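Local coordinates for protein cytosolic IMP-GMP specific 5'-nucleotidase (Legionella pneumophila subsp. pneumophila, PDB 4OHF) that probably hydrolyses the 5'-phosphate of purine nucleoside monophosphates such as IMP and GMP, using a HAD-type site that holds magnesium, at residues B[78-83]-B[106-111]; B[74-79]-B[118-123]; B[2-7]-B[434-439]. All coordinates share one frame; numbering follows the deposited sequence.

Interaction 1: residues B[78-83]-B[106-111]; sequences NGNILK and KKIYRS
I108 and Y109, in the last turn of helix 102-109, pack on N78, N80 and L82, so that a helix end lies against a beta hairpin of the five-stranded antiparallel sheet. The hairpin carries a G1 beta bulge: G79, with a phi of 55°, and N80 both face D75 on the adjoining strand. I108 meets N78 first, its CG2 lying 3.8 Å from N78 ND2 while the two side chains run alongside in opposite senses. That same CG2 sits 3.7 Å above the plane of the Y109 ring, near its rim, and so backs the aromatic group from one face. Y109 follows, the last helical residue before the chain turns away at R110, and its phenol oxygen is what reaches the hairpin. This OH is 3.5 Å from N80 CB, with the ring turned 63° from the amide plane, and is hydrogen-bonded to D75 OD1, which ties the helix end to the strand beyond the bulge. L82 reaches toward the ring tip to tip: its CD2 stands 3.6 Å from Y109 OH and 4.1 Å from Y109 CZ.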
# COMPACT_ATOMS: atom_id res chain seq x y z
N ASN B 78 21.13 -5.14 5.59
CA ASN B 78 22.44 -5.77 5.54
C ASN B 78 23.62 -4.93 6.03
O ASN B 78 24.78 -5.26 5.75
CB ASN B 78 22.73 -6.25 4.12
CG ASN B 78 21.54 -6.94 3.51
OD1 ASN B 78 20.97 -7.84 4.11
ND2 ASN B 78 21.16 -6.53 2.30
N GLY B 79 23.34 -3.84 6.75
CA GLY B 79 24.40 -2.98 7.25
C GLY B 79 25.33 -2.48 6.16
O GLY B 79 26.55 -2.46 6.33
N ASN B 80 24.76 -2.06 5.03
CA ASN B 80 25.54 -1.55 3.91
C ASN B 80 25.20 -0.11 3.54
O ASN B 80 24.13 0.40 3.89
CB ASN B 80 25.34 -2.44 2.67
CG ASN B 80 25.78 -3.87 2.89
OD1 ASN B 80 26.84 -4.14 3.47
ND2 ASN B 80 24.97 -4.81 2.41
N ILE B 81 26.11 0.55 2.83
CA ILE B 81 25.90 1.92 2.40
C ILE B 81 26.08 1.94 0.89
O ILE B 81 27.08 1.47 0.37
CB ILE B 81 26.91 2.87 3.07
CG1 ILE B 81 26.75 2.79 4.60
CG2 ILE B 81 26.67 4.30 2.58
CD1 ILE B 81 27.71 3.71 5.36
N LEU B 82 25.10 2.52 0.20
CA LEU B 82 25.11 2.55 -1.26
C LEU B 82 25.14 3.90 -1.98
O LEU B 82 24.59 4.89 -1.50
CB LEU B 82 23.90 1.77 -1.77
CG LEU B 82 23.53 0.50 -0.99
CD1 LEU B 82 22.27 -0.09 -1.58
CD2 LEU B 82 24.66 -0.53 -1.06
N LYS B 83 25.78 3.90 -3.15
CA LYS B 83 25.88 5.05 -4.04
C LYS B 83 24.98 4.63 -5.22
O LYS B 83 25.34 3.74 -5.99
CB LYS B 83 27.32 5.20 -4.55
CG LYS B 83 27.86 6.63 -4.73
CD LYS B 83 27.08 7.49 -5.71
CE LYS B 83 27.72 8.85 -5.90
NZ LYS B 83 29.07 8.76 -6.53
N LYS B 106 26.64 -8.57 -6.53
CA LYS B 106 25.63 -9.31 -7.27
C LYS B 106 25.08 -10.47 -6.46
O LYS B 106 23.95 -10.89 -6.66
CB LYS B 106 26.18 -9.81 -8.60
CG LYS B 106 25.93 -8.82 -9.74
CD LYS B 106 24.42 -8.54 -9.91
CE LYS B 106 24.15 -7.40 -10.88
NZ LYS B 106 24.73 -7.66 -12.23
N LYS B 107 25.88 -10.98 -5.54
CA LYS B 107 25.44 -12.07 -4.69
C LYS B 107 24.37 -11.56 -3.73
O LYS B 107 23.31 -12.17 -3.59
CB LYS B 107 26.61 -12.63 -3.87
CG LYS B 107 27.82 -13.06 -4.69
CD LYS B 107 27.48 -14.17 -5.68
CE LYS B 107 28.72 -14.62 -6.43
NZ LYS B 107 29.78 -15.06 -5.48
N ILE B 108 24.66 -10.42 -3.10
CA ILE B 108 23.76 -9.80 -2.13
C ILE B 108 22.46 -9.21 -2.68
O ILE B 108 21.38 -9.47 -2.13
CB ILE B 108 24.47 -8.68 -1.34
CG1 ILE B 108 25.70 -9.23 -0.63
CG2 ILE B 108 23.51 -8.07 -0.31
CD1 ILE B 108 26.42 -8.21 0.25
N TYR B 109 22.54 -8.43 -3.75
CA TYR B 109 21.34 -7.80 -4.28
C TYR B 109 20.62 -8.51 -5.41
O TYR B 109 19.48 -8.15 -5.76
CB TYR B 109 21.65 -6.35 -4.67
CG TYR B 109 22.14 -5.55 -3.49
CD1 TYR B 109 23.51 -5.44 -3.22
CD2 TYR B 109 21.25 -5.01 -2.58
CE1 TYR B 109 23.96 -4.83 -2.06
CE2 TYR B 109 21.69 -4.40 -1.42
CZ TYR B 109 23.04 -4.31 -1.16
OH TYR B 109 23.49 -3.74 0.01
N ARG B 110 21.26 -9.53 -5.98
CA ARG B 110 20.65 -10.31 -7.06
C ARG B 110 19.99 -9.38 -8.08
O ARG B 110 18.88 -9.65 -8.56
CB ARG B 110 19.61 -11.27 -6.48
CG ARG B 110 19.56 -12.63 -7.15
CD ARG B 110 20.65 -13.55 -6.63
NE ARG B 110 20.49 -13.81 -5.20
CZ ARG B 110 21.21 -14.69 -4.51
NH1 ARG B 110 22.17 -15.39 -5.11
NH2 ARG B 110 20.98 -14.87 -3.21
N SER B 111 20.67 -8.29 -8.38
CA SER B 111 20.20 -7.27 -9.32
C SER B 111 21.15 -6.09 -9.21
O SER B 111 22.04 -6.08 -8.35
CB SER B 111 18.77 -6.83 -8.96
OG SER B 111 18.29 -5.87 -9.89

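Interaction 2: residues B[74-79]-B[118-123]; sequences IDSKNG and DPNYMA
An antiparallel strand pair at the edge of the five-stranded sheet joins I74 and D75 to Y121 and M122. The register is fixed by two backbone bonds of the hydrogen-bonded pair I74–M122: I74 N donates to M122 O at 2.9 Å, and M122 N returns to I74 O with an N-H...O angle of 168°. I74 CB and M122 CB lie 4.1 Å apart on the sheet face that F132 and Y136 of helix 129-143 and A157 of helix 153-170 cover.

D75 and Y121 form the next, non-hydrogen-bonded pair, and their side chains project from the other face. The carboxylate runs slantwise to the phenol ring, the planes 53° apart, with D75 CG 3.7 Å from Y121 CE2. D75 OD1 is taken by the hydroxyl of Y109 of helix 102-109. N78 N comes down on D75 OD2 at 3.2 Å, 63° out of the carboxylate plane, closing an Asx motif as the chain leaves the strand.

Past the bridges, S76 extends the grip on N120: S76 N donates to N120 O at 3.2 Å. The hydroxyl OG also points at that oxygen, but at a doubtfully short distance. K77 CB packs against the side-chain amide of N120, 3.7 Å from N120 OD1, before its extended chain leads away.

The partner segment is shaped before it becomes a strand. D118 OD2 accepts N120 N at 2.8 Å, while Y121 N donates to D118 O across a type I turn. Strand 121-122 pairs with 73-75 at the end of the strand order and is outermost within this chain; the whole is an antiparallel edge pair entered through an Asx turn and a type I beta turn.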
# COMPACT_ATOMS: atom_id res chain seq x y z
N ILE B 74 21.34 4.13 2.96
CA ILE B 74 21.64 3.09 3.93
C ILE B 74 20.73 1.87 3.83
O ILE B 74 19.51 1.97 3.88
CB ILE B 74 21.58 3.64 5.37
CG1 ILE B 74 22.76 4.59 5.59
CG2 ILE B 74 21.62 2.49 6.37
CD1 ILE B 74 22.90 5.09 7.03
N ASP B 75 21.36 0.71 3.65
CA ASP B 75 20.65 -0.56 3.57
C ASP B 75 20.74 -1.14 4.98
O ASP B 75 21.68 -1.86 5.30
CB ASP B 75 21.35 -1.48 2.55
CG ASP B 75 20.72 -2.87 2.47
OD1 ASP B 75 21.06 -3.61 1.53
OD2 ASP B 75 19.90 -3.22 3.35
N SER B 76 19.77 -0.78 5.82
CA SER B 76 19.75 -1.21 7.21
C SER B 76 19.71 -2.72 7.35
O SER B 76 20.31 -3.30 8.25
CB SER B 76 18.56 -0.58 7.95
OG SER B 76 17.35 -0.77 7.24
N LYS B 77 19.00 -3.37 6.43
CA LYS B 77 18.87 -4.81 6.44
C LYS B 77 20.24 -5.49 6.51
O LYS B 77 20.50 -6.29 7.39
CB LYS B 77 18.11 -5.26 5.20
CG LYS B 77 17.98 -6.78 5.00
CD LYS B 77 17.62 -7.06 3.54
CE LYS B 77 17.51 -8.55 3.21
NZ LYS B 77 17.51 -8.75 1.73
N ASN B 78 21.13 -5.14 5.59
CA ASN B 78 22.44 -5.77 5.54
C ASN B 78 23.62 -4.93 6.03
O ASN B 78 24.78 -5.26 5.75
CB ASN B 78 22.73 -6.25 4.12
CG ASN B 78 21.54 -6.94 3.51
OD1 ASN B 78 20.97 -7.84 4.11
ND2 ASN B 78 21.16 -6.53 2.30
N GLY B 79 23.34 -3.84 6.75
CA GLY B 79 24.40 -2.98 7.25
C GLY B 79 25.33 -2.48 6.16
O GLY B 79 26.55 -2.46 6.33
N ASP B 118 11.03 -0.04 -0.78
CA ASP B 118 11.22 -0.99 0.31
C ASP B 118 11.70 -0.21 1.55
O ASP B 118 12.70 0.49 1.50
CB ASP B 118 12.25 -2.05 -0.12
CG ASP B 118 12.64 -2.99 1.02
OD1 ASP B 118 13.41 -3.95 0.76
OD2 ASP B 118 12.19 -2.76 2.16
N PRO B 119 10.98 -0.34 2.68
CA PRO B 119 11.34 0.36 3.92
C PRO B 119 12.71 0.02 4.51
O PRO B 119 13.19 0.72 5.40
CB PRO B 119 10.20 -0.02 4.86
CG PRO B 119 9.84 -1.39 4.39
CD PRO B 119 9.82 -1.21 2.89
N ASN B 120 13.33 -1.05 4.01
CA ASN B 120 14.65 -1.44 4.51
C ASN B 120 15.72 -0.40 4.19
O ASN B 120 16.72 -0.28 4.90
CB ASN B 120 15.08 -2.79 3.91
CG ASN B 120 14.53 -3.98 4.68
OD1 ASN B 120 14.68 -4.05 5.90
ND2 ASN B 120 13.92 -4.93 3.98
N TYR B 121 15.52 0.34 3.11
CA TYR B 121 16.48 1.35 2.72
C TYR B 121 16.14 2.71 3.32
O TYR B 121 14.98 3.11 3.34
CB TYR B 121 16.53 1.48 1.19
CG TYR B 121 16.94 0.22 0.48
CD1 TYR B 121 15.99 -0.62 -0.10
CD2 TYR B 121 18.28 -0.14 0.41
CE1 TYR B 121 16.37 -1.79 -0.74
CE2 TYR B 121 18.68 -1.31 -0.23
CZ TYR B 121 17.71 -2.13 -0.80
OH TYR B 121 18.11 -3.29 -1.43
N MET B 122 17.16 3.39 3.83
CA MET B 122 16.99 4.72 4.41
C MET B 122 17.65 5.68 3.44
O MET B 122 18.87 5.65 3.26
CB MET B 122 17.66 4.78 5.78
CG MET B 122 17.02 3.84 6.79
SD MET B 122 17.85 3.79 8.40
CE MET B 122 16.91 5.03 9.32
N ALA B 123 16.84 6.51 2.79
CA ALA B 123 17.36 7.46 1.80
C ALA B 123 16.92 8.90 2.02
O ALA B 123 16.61 9.61 1.07
CB ALA B 123 16.95 7.01 0.40

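Interaction 3: residues B[2-7]-B[434-439]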
# COMPACT_ATOMS: atom_id res chain seq x y z
N ASP B 2 33.96 35.25 -6.73
CA ASP B 2 32.64 34.60 -6.45
C ASP B 2 31.66 34.81 -7.63
O ASP B 2 31.06 35.88 -7.78
CB ASP B 2 32.05 35.15 -5.14
CG ASP B 2 30.90 34.27 -4.56
OD1 ASP B 2 30.48 34.54 -3.41
OD2 ASP B 2 30.42 33.33 -5.24
N THR B 3 31.52 33.77 -8.45
CA THR B 3 30.62 33.78 -9.60
C THR B 3 29.12 33.86 -9.26
O THR B 3 28.34 34.37 -10.06
CB THR B 3 30.83 32.52 -10.45
OG1 THR B 3 30.50 31.37 -9.67
CG2 THR B 3 32.28 32.41 -10.88
N HIS B 4 28.73 33.34 -8.10
CA HIS B 4 27.33 33.35 -7.67
C HIS B 4 26.39 32.73 -8.71
O HIS B 4 25.35 33.29 -9.04
CB HIS B 4 26.88 34.79 -7.38
CG HIS B 4 27.35 35.34 -6.06
ND1 HIS B 4 27.00 34.78 -4.85
CD2 HIS B 4 28.10 36.43 -5.77
CE1 HIS B 4 27.52 35.50 -3.87
NE2 HIS B 4 28.19 36.51 -4.40
N LYS B 5 26.75 31.56 -9.21
CA LYS B 5 25.96 30.88 -10.23
C LYS B 5 24.70 30.21 -9.70
O LYS B 5 24.70 29.63 -8.62
CB LYS B 5 26.80 29.82 -10.93
CG LYS B 5 28.14 30.34 -11.39
CD LYS B 5 28.53 29.75 -12.75
CE LYS B 5 27.62 30.28 -13.84
NZ LYS B 5 27.60 31.77 -13.78
N VAL B 6 23.63 30.31 -10.47
CA VAL B 6 22.36 29.69 -10.13
C VAL B 6 22.04 28.70 -11.24
O VAL B 6 21.95 29.07 -12.40
CB VAL B 6 21.23 30.74 -10.00
CG1 VAL B 6 19.88 30.04 -9.92
CG2 VAL B 6 21.46 31.58 -8.75
N PHE B 7 21.90 27.44 -10.87
CA PHE B 7 21.61 26.39 -11.84
C PHE B 7 20.12 26.21 -11.96
O PHE B 7 19.41 26.18 -10.96
CB PHE B 7 22.31 25.13 -11.38
CG PHE B 7 23.75 25.37 -11.06
CD1 PHE B 7 24.64 25.76 -12.06
CD2 PHE B 7 24.20 25.31 -9.74
CE1 PHE B 7 25.95 26.09 -11.75
CE2 PHE B 7 25.51 25.63 -9.42
CZ PHE B 7 26.39 26.03 -10.42
N LEU B 434 22.46 30.84 -0.61
CA LEU B 434 21.43 31.84 -0.81
C LEU B 434 21.85 33.18 -1.44
O LEU B 434 21.13 33.73 -2.29
CB LEU B 434 20.74 32.10 0.52
CG LEU B 434 19.54 33.04 0.54
CD1 LEU B 434 18.40 32.51 -0.36
CD2 LEU B 434 19.08 33.14 1.98
N SER B 435 23.00 33.71 -1.04
CA SER B 435 23.44 34.99 -1.59
C SER B 435 23.70 34.83 -3.09
O SER B 435 23.73 35.82 -3.83
CB SER B 435 24.69 35.50 -0.86
OG SER B 435 25.82 34.68 -1.10
N ASP B 436 23.90 33.60 -3.54
CA ASP B 436 24.11 33.37 -4.97
C ASP B 436 22.81 33.83 -5.64
O ASP B 436 22.82 34.61 -6.58
CB ASP B 436 24.38 31.88 -5.26
CG ASP B 436 25.77 31.43 -4.80
OD1 ASP B 436 26.01 30.20 -4.74
OD2 ASP B 436 26.62 32.31 -4.50
N LEU B 437 21.69 33.35 -5.13
CA LEU B 437 20.41 33.76 -5.69
C LEU B 437 20.14 35.25 -5.45
O LEU B 437 19.81 35.97 -6.39
CB LEU B 437 19.28 32.92 -5.10
CG LEU B 437 17.87 33.38 -5.49
CD1 LEU B 437 17.71 33.30 -7.00
CD2 LEU B 437 16.84 32.53 -4.79
N LEU B 438 20.28 35.70 -4.21
CA LEU B 438 19.97 37.10 -3.90
C LEU B 438 20.83 38.12 -4.62
O LEU B 438 20.55 39.32 -4.57
CB LEU B 438 20.04 37.33 -2.39
CG LEU B 438 19.12 36.44 -1.54
CD1 LEU B 438 19.37 36.73 -0.07
CD2 LEU B 438 17.68 36.70 -1.89
N GLU B 439 21.86 37.66 -5.30
CA GLU B 439 22.76 38.54 -6.03
C GLU B 439 22.24 38.75 -7.46
O GLU B 439 22.75 39.56 -8.22
CB GLU B 439 24.16 37.92 -6.08
CG GLU B 439 25.27 38.92 -5.93
CD GLU B 439 25.41 39.40 -4.51
OE1 GLU B 439 26.03 38.69 -3.69
OE2 GLU B 439 24.88 40.50 -4.20
O HOH W 1 26.45 28.22 -6.74
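The imidazole of H4 has E439 CG 3.7 Å above one face and D2 OD1 above the opposite face, each offset toward the rim, while D436 OD2 and S435 OG stand at the edge near its plane. The E439 methylene makes a CH-pi contact, 24° off the ring normal. At the edge is a His-carboxylate hydrogen bond: H4 ND1 donates to the anti lone pair of D436 OD2 at 2.5 Å, the oxygen lying 25° out of the ring plane. Ring and carboxylate planes are 74° apart. D436 OD2 also forms a salt bridge with K433. S435 OG, bonded to E188, lies 3.4 Å from H4 CE1.

In the fold, the N-terminal segment thereby docks on helix 434-438, which follows strand 429-431 of the large mixed sheet, where F7 begins the neighbouring antiparallel strand. The contact lies at a subunit interface: T363 of the second subunit packs on H4, and Q356 of that subunit donates from NE2 to T3 O. A water donates to K5 O at 2.9 Å and to D436 OD1, adding a second link. Further along, V6 CG2 packs 3.9 Å from L437 CA.

Interactions 1 and 2 build the small antiparallel sheet and its helix: their centres lie about 10 Å apart, they share N78 and G79, and strands 73-75 and 80-84 are neighbours in that sheet. N80 O probably accepts from D75 N across the hairpin, and L82 and Y109 both touch Y121 of the edge strand. Interaction 3 lies beside the edge of the large mixed sheet, where strand 7-8 pairs with 429-431; its centre is about 38 Å from that of interaction 1 and about 36 Å from that of interaction 2. It brings the N-terminus against a segment late in the sequence, and both other contacts are nested within that closure, in a separate region of the fold.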